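PDB 3BO5: histone-lysine N-methyltransferase SETMAR from Homo sapiens, which transfers methyl groups from S-adenosyl-L-methionine to a lysine of histone H3 and, as a fusion with a mariner transposase, takes part in DNA double-strand break repair. Local coordinates for residues C153-G157 with G203-L209; N210-N216 with E243-Y249. The protein carries 2 engineered substitutions. All coordinates share one frame; numbering follows the deposited sequence. Where two conformers were deposited one is given.

In the fold
This chain is the methyltransferase part of the fusion protein, with pre-SET, SET and post-SET regions. Within the SET domain, contact 1 joins strand 151-160 to the turn 203-209, closing a loop of 45 residues that holds helix 162-169 and strands 181-185 and 193-199. The chain then runs straight into contact 2, where 210-216 meets 243-249 and the 26 residues between them carry strands 217-223 and 230-235. The loops follow in series, neither nested nor crossed, but strand 230-235 from the second pairs antiparallel with strand 151-160 of the first. L209 and Y249 join the contacts through a probable hydrogen bond, and both contacts touch S-adenosyl-L-homocysteine.

Contact 1 (C153-G157 with G203-L209); sequences CEYAG and GNIGRFL. With SAH (S-adenosyl-L-homocysteine), chain F.
One wall of the cofactor pocket of the SET domain, R207 to L209, is continuous with a turn that N204 bonds to the backbone of E154 and A156. ND2 of N204 donates to O of E154 at 2.8 Å; the acceptor lies in the amide plane, while the donor stands above the carbonyl plane of E154. N of A156 returns a bond of 3.0 Å to OD1 of N204, arriving from above the amide plane. CG of N204 sits between its own N and carbonyl carbon (chi1 84°), which lets OD1 also take a weak bond from N of G206. A third hydrogen bond, backbone to backbone, runs from N of N204 to O of A156 (3.0 Å). Replacing N204 by alanine removes both ends of the amide and is likely to leave O of E154 and the N-H groups of A156 and G206 without these mates. The turn itself is a 3-10 segment, 205-208, leading into the NHSC motif of SET domains. Its G206 brings CA to 3.6 Å from O of E154, with no side chain to intervene, and O of G206 meets the edge of the Y155 ring at CE1 (3.2 Å). Y155 OH is bonded to O of Y179, and the guanidinium of R207 is bonded by NE to O of P199 and by NH2 to O of T200. C153 SG packs on L209 CD1 at 4.0 Å.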
ATOM      1  N   CYS A 153       0.538  -4.879   3.946  1.00 12.58           N
ATOM      2  CA  CYS A 153       1.511  -4.801   2.851  1.00 11.48           C
ATOM      3  C   CYS A 153       1.557  -3.378   2.319  1.00 11.74           C
ATOM      4  O   CYS A 153       0.672  -2.588   2.595  1.00 13.47           O
ATOM      5  CB  CYS A 153       1.199  -5.797   1.711  1.00 12.90           C
ATOM      6  SG  CYS A 153      -0.353  -5.421   0.867  1.00 12.40           S
ATOM      7  N   GLU A 154       2.628  -3.074   1.584  1.00 12.68           N
ATOM      8  CA  GLU A 154       2.619  -1.807   0.790  1.00 11.91           C
ATOM      9  C   GLU A 154       1.900  -1.979  -0.517  1.00 10.81           C
ATOM     10  O   GLU A 154       1.644  -3.057  -0.997  1.00 11.99           O
ATOM     11  CB  GLU A 154       4.057  -1.368   0.414  1.00 12.29           C
ATOM     12  CG  GLU A 154       4.838  -0.949   1.568  1.00 16.09           C
ATOM     13  CD  GLU A 154       6.254  -0.518   1.139  1.00 15.36           C
ATOM     14  OE1 GLU A 154       7.181  -0.860   1.878  1.00 17.05           O
ATOM     15  OE2 GLU A 154       6.434   0.149   0.053  1.00 15.75           O
ATOM     16  N   TYR A 155       1.567  -0.806  -1.085  1.00 10.64           N
ATOM     17  CA  TYR A 155       1.251  -0.750  -2.512  1.00 11.28           C
ATOM     18  C   TYR A 155       2.468  -0.058  -3.118  1.00 11.04           C
ATOM     19  O   TYR A 155       2.664   1.150  -3.006  1.00 11.45           O
ATOM     20  CB  TYR A 155      -0.016   0.106  -2.650  1.00 10.02           C
ATOM     21  CG  TYR A 155      -0.707  -0.044  -4.006  1.00 10.79           C
ATOM     22  CD1 TYR A 155      -1.540  -1.136  -4.307  1.00 11.17           C
ATOM     23  CD2 TYR A 155      -0.483   0.934  -4.994  1.00  9.49           C
ATOM     24  CE1 TYR A 155      -2.147  -1.306  -5.528  1.00 10.30           C
ATOM     25  CE2 TYR A 155      -1.105   0.791  -6.272  1.00 11.93           C
ATOM     26  CZ  TYR A 155      -1.920  -0.311  -6.526  1.00 10.39           C
ATOM     27  OH  TYR A 155      -2.524  -0.475  -7.730  1.00 12.11           O
ATOM     28  N   ALA A 156       3.295  -0.907  -3.776  1.00 10.17           N
ATOM     29  CA  ALA A 156       4.646  -0.449  -4.246  1.00 11.12           C
ATOM     30  C   ALA A 156       4.821  -0.723  -5.751  1.00 11.78           C
ATOM     31  O   ALA A 156       4.365  -1.694  -6.241  1.00 11.72           O
ATOM     32  CB  ALA A 156       5.780  -1.200  -3.454  1.00 12.26           C
ATOM     33  N   GLY A 157       5.474   0.201  -6.453  1.00 10.94           N
ATOM     34  CA  GLY A 157       5.728  -0.017  -7.881  1.00 12.18           C
ATOM     35  C   GLY A 157       6.491   1.145  -8.409  1.00 12.69           C
ATOM     36  O   GLY A 157       7.311   1.709  -7.709  1.00 13.18           O
ATOM     37  N   GLY A 203       5.949  -4.203  -9.727  1.00 14.08           N
ATOM     38  CA  GLY A 203       5.166  -3.839  -8.519  1.00 13.21           C
ATOM     39  C   GLY A 203       5.218  -4.959  -7.533  1.00 14.39           C
ATOM     40  O   GLY A 203       5.768  -6.011  -7.820  1.00 13.70           O
ATOM     41  N   ASN A 204       4.648  -4.686  -6.371  1.00 10.64           N
ATOM     42  CA  ASN A 204       4.646  -5.669  -5.299  1.00 12.16           C
ATOM     43  C   ASN A 204       3.271  -6.329  -5.230  1.00 11.45           C
ATOM     44  O   ASN A 204       2.432  -6.155  -6.084  1.00 12.71           O
ATOM     45  CB  ASN A 204       5.058  -5.065  -3.988  1.00 11.96           C
ATOM     46  CG  ASN A 204       3.892  -4.402  -3.296  1.00 11.96           C
ATOM     47  OD1 ASN A 204       2.960  -3.856  -3.966  1.00 13.39           O
ATOM     48  ND2 ASN A 204       3.929  -4.403  -1.946  1.00 12.16           N
ATOM     49  N   ILE A 205       3.050  -7.141  -4.187  1.00 11.99           N
ATOM     50  CA  ILE A 205       1.819  -7.946  -4.123  0.50 11.51           C
ATOM     51  C   ILE A 205       0.593  -7.080  -3.901  1.00 10.95           C
ATOM     52  O   ILE A 205      -0.549  -7.530  -4.146  1.00 13.57           O
ATOM     53  CB  ILE A 205       1.795  -9.045  -2.982  0.50 11.89           C
ATOM     54  CG1 ILE A 205       2.173  -8.413  -1.631  0.50 11.35           C
ATOM     55  CG2 ILE A 205       2.597 -10.311  -3.397  0.50 12.00           C
ATOM     56  CD1 ILE A 205       1.793  -9.326  -0.471  0.50 12.76           C
ATOM     57  N   GLY A 206       0.796  -5.827  -3.444  1.00 11.09           N
ATOM     58  CA  GLY A 206      -0.348  -4.960  -3.247  1.00 12.12           C
ATOM     59  C   GLY A 206      -1.150  -4.691  -4.507  1.00 12.07           C
ATOM     60  O   GLY A 206      -2.332  -4.288  -4.435  1.00 11.19           O
ATOM     61  N   ARG A 207      -0.515  -4.874  -5.664  1.00 11.55           N
ATOM     62  CA  ARG A 207      -1.210  -4.671  -6.949  1.00 11.42           C
ATOM     63  C   ARG A 207      -2.424  -5.591  -7.050  1.00 13.21           C
ATOM     64  O   ARG A 207      -3.331  -5.315  -7.833  1.00 13.26           O
ATOM     65  CB  ARG A 207      -0.284  -4.886  -8.167  1.00 10.93           C
ATOM     66  CG  ARG A 207       0.074  -6.378  -8.309  1.00 11.68           C
ATOM     67  CD  ARG A 207       1.256  -6.552  -9.162  1.00 12.71           C
ATOM     68  NE  ARG A 207       1.053  -6.075 -10.537  1.00 10.71           N
ATOM     69  CZ  ARG A 207       0.425  -6.796 -11.484  1.00 12.46           C
ATOM     70  NH1 ARG A 207      -0.139  -7.983 -11.163  1.00 13.27           N
ATOM     71  NH2 ARG A 207       0.349  -6.352 -12.784  1.00 13.38           N
ATOM     72  N   PHE A 208      -2.444  -6.706  -6.280  1.00 10.07           N
ATOM     73  CA  PHE A 208      -3.597  -7.624  -6.393  1.00 11.39           C
ATOM     74  C   PHE A 208      -4.780  -7.296  -5.508  1.00 11.12           C
ATOM     75  O   PHE A 208      -5.798  -7.965  -5.567  1.00 12.06           O
ATOM     76  CB  PHE A 208      -3.140  -9.055  -6.091  1.00 11.44           C
ATOM     77  CG  PHE A 208      -2.265  -9.609  -7.187  1.00 12.04           C
ATOM     78  CD1 PHE A 208      -2.836  -9.938  -8.436  1.00 12.55           C
ATOM     79  CD2 PHE A 208      -0.888  -9.789  -6.997  1.00 13.45           C
ATOM     80  CE1 PHE A 208      -2.018 -10.415  -9.476  1.00 13.56           C
ATOM     81  CE2 PHE A 208      -0.073 -10.259  -8.044  1.00 12.30           C
ATOM     82  CZ  PHE A 208      -0.664 -10.621  -9.276  1.00 13.01           C
ATOM     83  N   LEU A 209      -4.669  -6.232  -4.711  1.00 11.16           N
ATOM     84  CA  LEU A 209      -5.774  -5.865  -3.832  1.00 10.85           C
ATOM     85  C   LEU A 209      -6.950  -5.321  -4.584  1.00  9.96           C
ATOM     86  O   LEU A 209      -6.820  -4.282  -5.285  1.00 12.05           O
ATOM     87  CB  LEU A 209      -5.331  -4.805  -2.881  1.00 10.68           C
ATOM     88  CG  LEU A 209      -4.283  -5.330  -1.875  1.00  9.37           C
ATOM     89  CD1 LEU A 209      -3.560  -4.125  -1.214  1.00 15.98           C
ATOM     90  CD2 LEU A 209      -4.880  -6.339  -0.850  1.00 13.10           C
TER
HETATM   91  N   SAH F 305      -8.297  -7.947 -10.074  1.00 13.08           N
HETATM   92  CA  SAH F 305      -6.957  -7.375 -10.424  1.00 14.34           C
HETATM   93  CB  SAH F 305      -6.195  -6.862  -9.178  1.00 14.13           C
HETATM   94  CG  SAH F 305      -6.738  -5.475  -8.788  1.00 11.32           C
HETATM   95  SD  SAH F 305      -6.313  -4.213 -10.023  1.00 14.08           S
HETATM   96  C   SAH F 305      -6.153  -8.450 -11.189  1.00 12.98           C
HETATM   97  O   SAH F 305      -6.694  -9.485 -11.567  1.00 14.21           O
HETATM   98  OXT SAH F 305      -4.917  -8.220 -11.397  1.00 14.58           O
HETATM   99  C5' SAH F 305      -7.928  -3.445 -10.255  1.00 14.52           C
HETATM  100  C4' SAH F 305      -8.880  -4.222 -11.162  1.00 13.30           C
HETATM  101  O4' SAH F 305      -9.455  -5.337 -10.475  1.00 11.50           O
HETATM  102  C3' SAH F 305     -10.068  -3.418 -11.601  1.00 15.50           C
HETATM  103  O3' SAH F 305      -9.746  -2.616 -12.770  1.00 18.06           O
HETATM  104  C2' SAH F 305     -11.114  -4.454 -11.897  1.00 15.33           C
HETATM  105  O2' SAH F 305     -10.810  -5.203 -13.089  1.00 18.10           O
HETATM  106  C1' SAH F 305     -10.864  -5.428 -10.763  1.00 11.08           C
HETATM  107  N9  SAH F 305     -11.556  -5.051  -9.515  1.00 12.05           N
HETATM  108  C8  SAH F 305     -10.991  -4.676  -8.298  1.00 11.65           C
HETATM  109  N7  SAH F 305     -11.959  -4.511  -7.417  1.00 15.52           N
HETATM  110  C5  SAH F 305     -13.141  -4.800  -7.998  1.00 12.76           C
HETATM  111  C6  SAH F 305     -14.459  -4.740  -7.497  1.00 11.71           C
HETATM  112  N6  SAH F 305     -14.814  -4.465  -6.240  1.00 12.52           N
HETATM  113  N1  SAH F 305     -15.446  -5.053  -8.427  1.00 12.36           N
HETATM  114  C2  SAH F 305     -15.152  -5.383  -9.713  1.00 13.30           C
HETATM  115  N3  SAH F 305     -13.880  -5.478 -10.239  1.00 12.97           N
HETATM  116  C4  SAH F 305     -12.922  -5.107  -9.344  1.00 11.19           C

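Contact 2 (N210-N216 with E243-Y249); sequences NHSCEPN and EELSYDY. With ZN (zinc ion), chain E; SAH (S-adenosyl-L-homocysteine), chain F.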
ATOM      1  N   ASN A 210      -8.085  -6.001  -4.428  1.00 11.62           N
ATOM      2  CA  ASN A 210      -9.310  -5.453  -5.020  1.00  9.82           C
ATOM      3  C   ASN A 210      -9.927  -4.338  -4.189  1.00 10.84           C
ATOM      4  O   ASN A 210      -9.577  -4.112  -3.012  1.00 11.65           O
ATOM      5  CB  ASN A 210     -10.284  -6.619  -5.306  1.00 10.57           C
ATOM      6  CG  ASN A 210      -9.815  -7.442  -6.458  1.00 11.12           C
ATOM      7  OD1 ASN A 210      -9.372  -6.908  -7.469  1.00 11.42           O
ATOM      8  ND2 ASN A 210      -9.945  -8.771  -6.337  1.00 12.02           N
ATOM      9  N   HIS A 211     -10.840  -3.577  -4.825  1.00 10.16           N
ATOM     10  CA  HIS A 211     -11.539  -2.547  -4.108  1.00  9.98           C
ATOM     11  C   HIS A 211     -12.718  -3.136  -3.339  1.00 10.42           C
ATOM     12  O   HIS A 211     -13.381  -4.040  -3.750  1.00 11.75           O
ATOM     13  CB  HIS A 211     -12.225  -1.662  -5.193  1.00 11.61           C
ATOM     14  CG  HIS A 211     -13.212  -0.721  -4.626  1.00 12.44           C
ATOM     15  ND1 HIS A 211     -12.839   0.400  -3.909  1.00 12.27           N
ATOM     16  CD2 HIS A 211     -14.572  -0.738  -4.639  1.00 14.30           C
ATOM     17  CE1 HIS A 211     -13.938   1.030  -3.493  1.00 14.33           C
ATOM     18  NE2 HIS A 211     -15.000   0.331  -3.900  1.00 12.06           N
ATOM     19  N   SER A 212     -13.003  -2.529  -2.217  1.00 11.01           N
ATOM     20  CA  SER A 212     -14.255  -2.772  -1.579  1.00 11.43           C
ATOM     21  C   SER A 212     -14.829  -1.475  -1.086  1.00 12.30           C
ATOM     22  O   SER A 212     -14.073  -0.641  -0.633  1.00 13.67           O
ATOM     23  CB  SER A 212     -14.046  -3.699  -0.395  1.00 13.89           C
ATOM     24  OG  SER A 212     -15.332  -3.811   0.293  1.00 13.92           O
ATOM     25  N   CYS A 213     -16.177  -1.344  -1.126  1.00 13.04           N
ATOM     26  CA  CYS A 213     -16.847  -0.194  -0.563  1.00 13.98           C
ATOM     27  C   CYS A 213     -16.809  -0.216   0.967  1.00 15.05           C
ATOM     28  O   CYS A 213     -17.100   0.788   1.607  1.00 17.38           O
ATOM     29  CB  CYS A 213     -18.305  -0.256  -1.101  1.00 15.06           C
ATOM     30  SG  CYS A 213     -18.306   0.120  -2.869  1.00 15.19           S
ATOM     31  N   GLU A 214     -16.532  -1.407   1.509  1.00 15.06           N
ATOM     32  CA  GLU A 214     -16.391  -1.586   2.955  1.00 16.84           C
ATOM     33  C   GLU A 214     -15.158  -2.432   3.127  1.00 15.18           C
ATOM     34  O   GLU A 214     -15.222  -3.601   3.469  1.00 14.86           O
ATOM     35  CB  GLU A 214     -17.600  -2.302   3.557  1.00 17.15           C
ATOM     36  CG  GLU A 214     -18.822  -1.460   3.629  1.00 21.95           C
ATOM     37  CD  GLU A 214     -20.028  -2.225   4.194  1.00 28.46           C
ATOM     38  OE1 GLU A 214     -19.839  -3.306   4.838  1.00 31.87           O
ATOM     39  OE2 GLU A 214     -21.157  -1.721   3.963  1.00 25.86           O
ATOM     40  N   PRO A 215     -14.016  -1.795   2.930  1.00 14.66           N
ATOM     41  CA  PRO A 215     -12.811  -2.609   2.871  1.00 14.09           C
ATOM     42  C   PRO A 215     -12.303  -2.973   4.218  1.00 13.68           C
ATOM     43  O   PRO A 215     -12.719  -2.424   5.230  1.00 14.11           O
ATOM     44  CB  PRO A 215     -11.820  -1.651   2.219  1.00 15.06           C
ATOM     45  CG  PRO A 215     -12.261  -0.301   2.688  1.00 13.74           C
ATOM     46  CD  PRO A 215     -13.744  -0.372   2.621  1.00 13.08           C
ATOM     47  N   ASN A 216     -11.268  -3.821   4.214  1.00 11.77           N
ATOM     48  CA  ASN A 216     -10.678  -4.183   5.513  1.00 11.53           C
ATOM     49  C   ASN A 216      -9.275  -3.678   5.727  1.00 12.20           C
ATOM     50  O   ASN A 216      -8.675  -3.981   6.758  1.00 12.63           O
ATOM     51  CB  ASN A 216     -10.731  -5.707   5.756  1.00 11.94           C
ATOM     52  CG  ASN A 216     -10.106  -6.527   4.669  1.00 12.15           C
ATOM     53  OD1 ASN A 216      -9.368  -6.003   3.796  1.00 11.88           O
ATOM     54  ND2 ASN A 216     -10.396  -7.868   4.668  1.00 12.20           N
ATOM     55  N   GLU A 243      -9.824 -14.580   4.286  1.00 13.30           N
ATOM     56  CA  GLU A 243     -10.612 -13.390   4.011  1.00 12.54           C
ATOM     57  C   GLU A 243      -9.832 -12.639   2.945  1.00 12.75           C
ATOM     58  O   GLU A 243      -8.612 -12.362   3.101  1.00 12.72           O
ATOM     59  CB  GLU A 243     -10.748 -12.475   5.243  1.00 12.50           C
ATOM     60  CG  GLU A 243     -11.721 -11.340   4.991  1.00 15.05           C
ATOM     61  CD  GLU A 243     -12.047 -10.574   6.237  1.00 13.99           C
ATOM     62  OE1 GLU A 243     -11.962 -11.174   7.339  1.00 15.15           O
ATOM     63  OE2 GLU A 243     -12.438  -9.377   6.145  1.00 15.77           O
ATOM     64  N   GLU A 244     -10.577 -12.202   1.949  1.00 12.94           N
ATOM     65  CA  GLU A 244      -9.967 -11.359   0.903  1.00 10.68           C
ATOM     66  C   GLU A 244      -9.627  -9.978   1.445  1.00 12.08           C
ATOM     67  O   GLU A 244     -10.359  -9.412   2.280  1.00 12.10           O
ATOM     68  CB  GLU A 244     -10.908 -11.148  -0.260  1.00 10.60           C
ATOM     69  CG  GLU A 244     -10.309 -10.210  -1.358  1.00 11.02           C
ATOM     70  CD  GLU A 244     -11.130 -10.193  -2.638  1.00 12.91           C
ATOM     71  OE1 GLU A 244     -12.313 -10.683  -2.634  1.00 14.48           O
ATOM     72  OE2 GLU A 244     -10.626  -9.652  -3.670  1.00 13.52           O
ATOM     73  N   LEU A 245      -8.461  -9.479   1.016  1.00 10.59           N
ATOM     74  CA  LEU A 245      -7.933  -8.180   1.499  1.00  9.84           C
ATOM     75  C   LEU A 245      -8.364  -7.118   0.477  1.00 11.69           C
ATOM     76  O   LEU A 245      -8.247  -7.379  -0.747  1.00 11.88           O
ATOM     77  CB  LEU A 245      -6.413  -8.255   1.552  1.00 11.02           C
ATOM     78  CG  LEU A 245      -5.916  -9.304   2.566  1.00  9.48           C
ATOM     79  CD1 LEU A 245      -4.441  -9.540   2.347  1.00 12.59           C
ATOM     80  CD2 LEU A 245      -6.155  -8.834   4.001  1.00 11.74           C
ATOM     81  N   SER A 246      -8.840  -5.992   0.959  1.00 11.78           N
ATOM     82  CA  SER A 246      -9.341  -4.948   0.030  1.00 11.96           C
ATOM     83  C   SER A 246      -9.058  -3.600   0.572  1.00 10.14           C
ATOM     84  O   SER A 246      -8.922  -3.405   1.801  1.00 10.67           O
ATOM     85  CB  SER A 246     -10.819  -5.133  -0.123  1.00 11.71           C
ATOM     86  OG  SER A 246     -11.505  -5.006   1.128  1.00 12.97           O
ATOM     87  N   TYR A 247      -9.001  -2.595  -0.307  1.00 10.55           N
ATOM     88  CA  TYR A 247      -9.000  -1.232   0.218  1.00 10.09           C
ATOM     89  C   TYR A 247      -9.911  -0.391  -0.685  1.00 10.31           C
ATOM     90  O   TYR A 247     -10.409  -0.897  -1.697  1.00 11.77           O
ATOM     91  CB  TYR A 247      -7.619  -0.571   0.245  1.00 12.80           C
ATOM     92  CG  TYR A 247      -6.847  -0.288  -1.039  1.00 11.64           C
ATOM     93  CD1 TYR A 247      -6.886   0.969  -1.641  1.00 12.42           C
ATOM     94  CD2 TYR A 247      -5.953  -1.275  -1.586  1.00 11.39           C
ATOM     95  CE1 TYR A 247      -6.068   1.261  -2.724  1.00 12.68           C
ATOM     96  CE2 TYR A 247      -5.134  -0.971  -2.682  1.00 13.60           C
ATOM     97  CZ  TYR A 247      -5.225   0.284  -3.238  1.00 13.38           C
ATOM     98  OH  TYR A 247      -4.408   0.706  -4.269  1.00 13.93           O
ATOM     99  N   ASP A 248     -10.178   0.820  -0.200  1.00 10.98           N
ATOM    100  CA  ASP A 248     -11.109   1.663  -0.939  1.00 13.04           C
ATOM    101  C   ASP A 248     -10.384   2.436  -2.009  1.00 11.12           C
ATOM    102  O   ASP A 248      -9.533   3.266  -1.690  1.00 11.97           O
ATOM    103  CB  ASP A 248     -11.756   2.610   0.054  1.00 11.88           C
ATOM    104  CG  ASP A 248     -12.662   3.682  -0.588  1.00 15.09           C
ATOM    105  OD1 ASP A 248     -12.915   3.693  -1.817  1.00 14.50           O
ATOM    106  OD2 ASP A 248     -13.166   4.477   0.283  1.00 16.89           O
ATOM    107  N   TYR A 249     -10.689   2.122  -3.282  1.00 10.95           N
ATOM    108  CA  TYR A 249      -9.948   2.765  -4.369  1.00 11.16           C
ATOM    109  C   TYR A 249     -10.174   4.298  -4.397  1.00 12.76           C
ATOM    110  O   TYR A 249      -9.386   4.979  -5.056  1.00 12.83           O
ATOM    111  CB  TYR A 249     -10.373   2.192  -5.721  1.00 12.32           C
ATOM    112  CG  TYR A 249      -9.796   0.842  -6.044  1.00  9.75           C
ATOM    113  CD1 TYR A 249      -9.128   0.077  -5.074  1.00 12.28           C
ATOM    114  CD2 TYR A 249      -9.908   0.324  -7.341  1.00 11.32           C
ATOM    115  CE1 TYR A 249      -8.633  -1.202  -5.402  1.00  9.94           C
ATOM    116  CE2 TYR A 249      -9.392  -0.912  -7.683  1.00 11.99           C
ATOM    117  CZ  TYR A 249      -8.754  -1.674  -6.686  1.00 11.60           C
ATOM    118  OH  TYR A 249      -8.284  -2.883  -7.070  1.00 10.78           O
TER
HETATM  119 ZN    ZN E 304     -18.766  -2.056  -3.867  1.00 14.24          ZN
HETATM  120  N   SAH F 305      -8.297  -7.947 -10.074  1.00 13.08           N
HETATM  121  CA  SAH F 305      -6.957  -7.375 -10.424  1.00 14.34           C
HETATM  122  CB  SAH F 305      -6.195  -6.862  -9.178  1.00 14.13           C
HETATM  123  CG  SAH F 305      -6.738  -5.475  -8.788  1.00 11.32           C
HETATM  124  SD  SAH F 305      -6.313  -4.213 -10.023  1.00 14.08           S
HETATM  125  C   SAH F 305      -6.153  -8.450 -11.189  1.00 12.98           C
HETATM  126  O   SAH F 305      -6.694  -9.485 -11.567  1.00 14.21           O
HETATM  127  OXT SAH F 305      -4.917  -8.220 -11.397  1.00 14.58           O
HETATM  128  C5' SAH F 305      -7.928  -3.445 -10.255  1.00 14.52           C
HETATM  129  C4' SAH F 305      -8.880  -4.222 -11.162  1.00 13.30           C
HETATM  130  O4' SAH F 305      -9.455  -5.337 -10.475  1.00 11.50           O
HETATM  131  C3' SAH F 305     -10.068  -3.418 -11.601  1.00 15.50           C
HETATM  132  O3' SAH F 305      -9.746  -2.616 -12.770  1.00 18.06           O
HETATM  133  C2' SAH F 305     -11.114  -4.454 -11.897  1.00 15.33           C
HETATM  134  O2' SAH F 305     -10.810  -5.203 -13.089  1.00 18.10           O
HETATM  135  C1' SAH F 305     -10.864  -5.428 -10.763  1.00 11.08           C
HETATM  136  N9  SAH F 305     -11.556  -5.051  -9.515  1.00 12.05           N
HETATM  137  C8  SAH F 305     -10.991  -4.676  -8.298  1.00 11.65           C
HETATM  138  N7  SAH F 305     -11.959  -4.511  -7.417  1.00 15.52           N
HETATM  139  C5  SAH F 305     -13.141  -4.800  -7.998  1.00 12.76           C
HETATM  140  C6  SAH F 305     -14.459  -4.740  -7.497  1.00 11.71           C
HETATM  141  N6  SAH F 305     -14.814  -4.465  -6.240  1.00 12.52           N
HETATM  142  N1  SAH F 305     -15.446  -5.053  -8.427  1.00 12.36           N
HETATM  143  C2  SAH F 305     -15.152  -5.383  -9.713  1.00 13.30           C
HETATM  144  N3  SAH F 305     -13.880  -5.478 -10.239  1.00 12.97           N
HETATM  145  C4  SAH F 305     -12.922  -5.107  -9.344  1.00 11.19           C
HETATM  146  O   HOH W   1      -8.143  -8.579  -3.157  1.00 12.29           O
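H211 and N216 grip the backbone of 243-249 in the pseudoknot of the SET domain, where the NHSC segment packs against the ELxxDY segment. Among the polar links, N of Y249 donates almost straight to ND1 of H211 (2.8 Å, 174°), in the ring plane. N216 uses both ends of its amide: OD1 accepts from N of S246 at 2.9 Å, and ND2 reaches O of E244 at 2.8 Å as well as OE2 of E243, met from above the carboxylate plane. N210 ND2 bonds E244 OE2 at 2.9 Å, while E244 OE1 forms a salt bridge with K136; a water accepts from N210 N and lies within bonding distance of E244 OE2 and L245 O. In the aromatic packing, CB of H211 sits 3.4 Å from the centroid of the Y249 ring, over its face; with CG anti to the backbone N (chi1 168°), the imidazole turns its edge to that face. Toward the ligands, backbone N and O of H211 read N7 and N6 of the adenine, and C213 SG binds zinc. Strand 244-247 lies between antiparallel 138-142 and parallel 210-211, the latter pair short and weakly bonded (Y247 N to N210 O 3.2 Å, S212 N to Y247 O 3.1 Å).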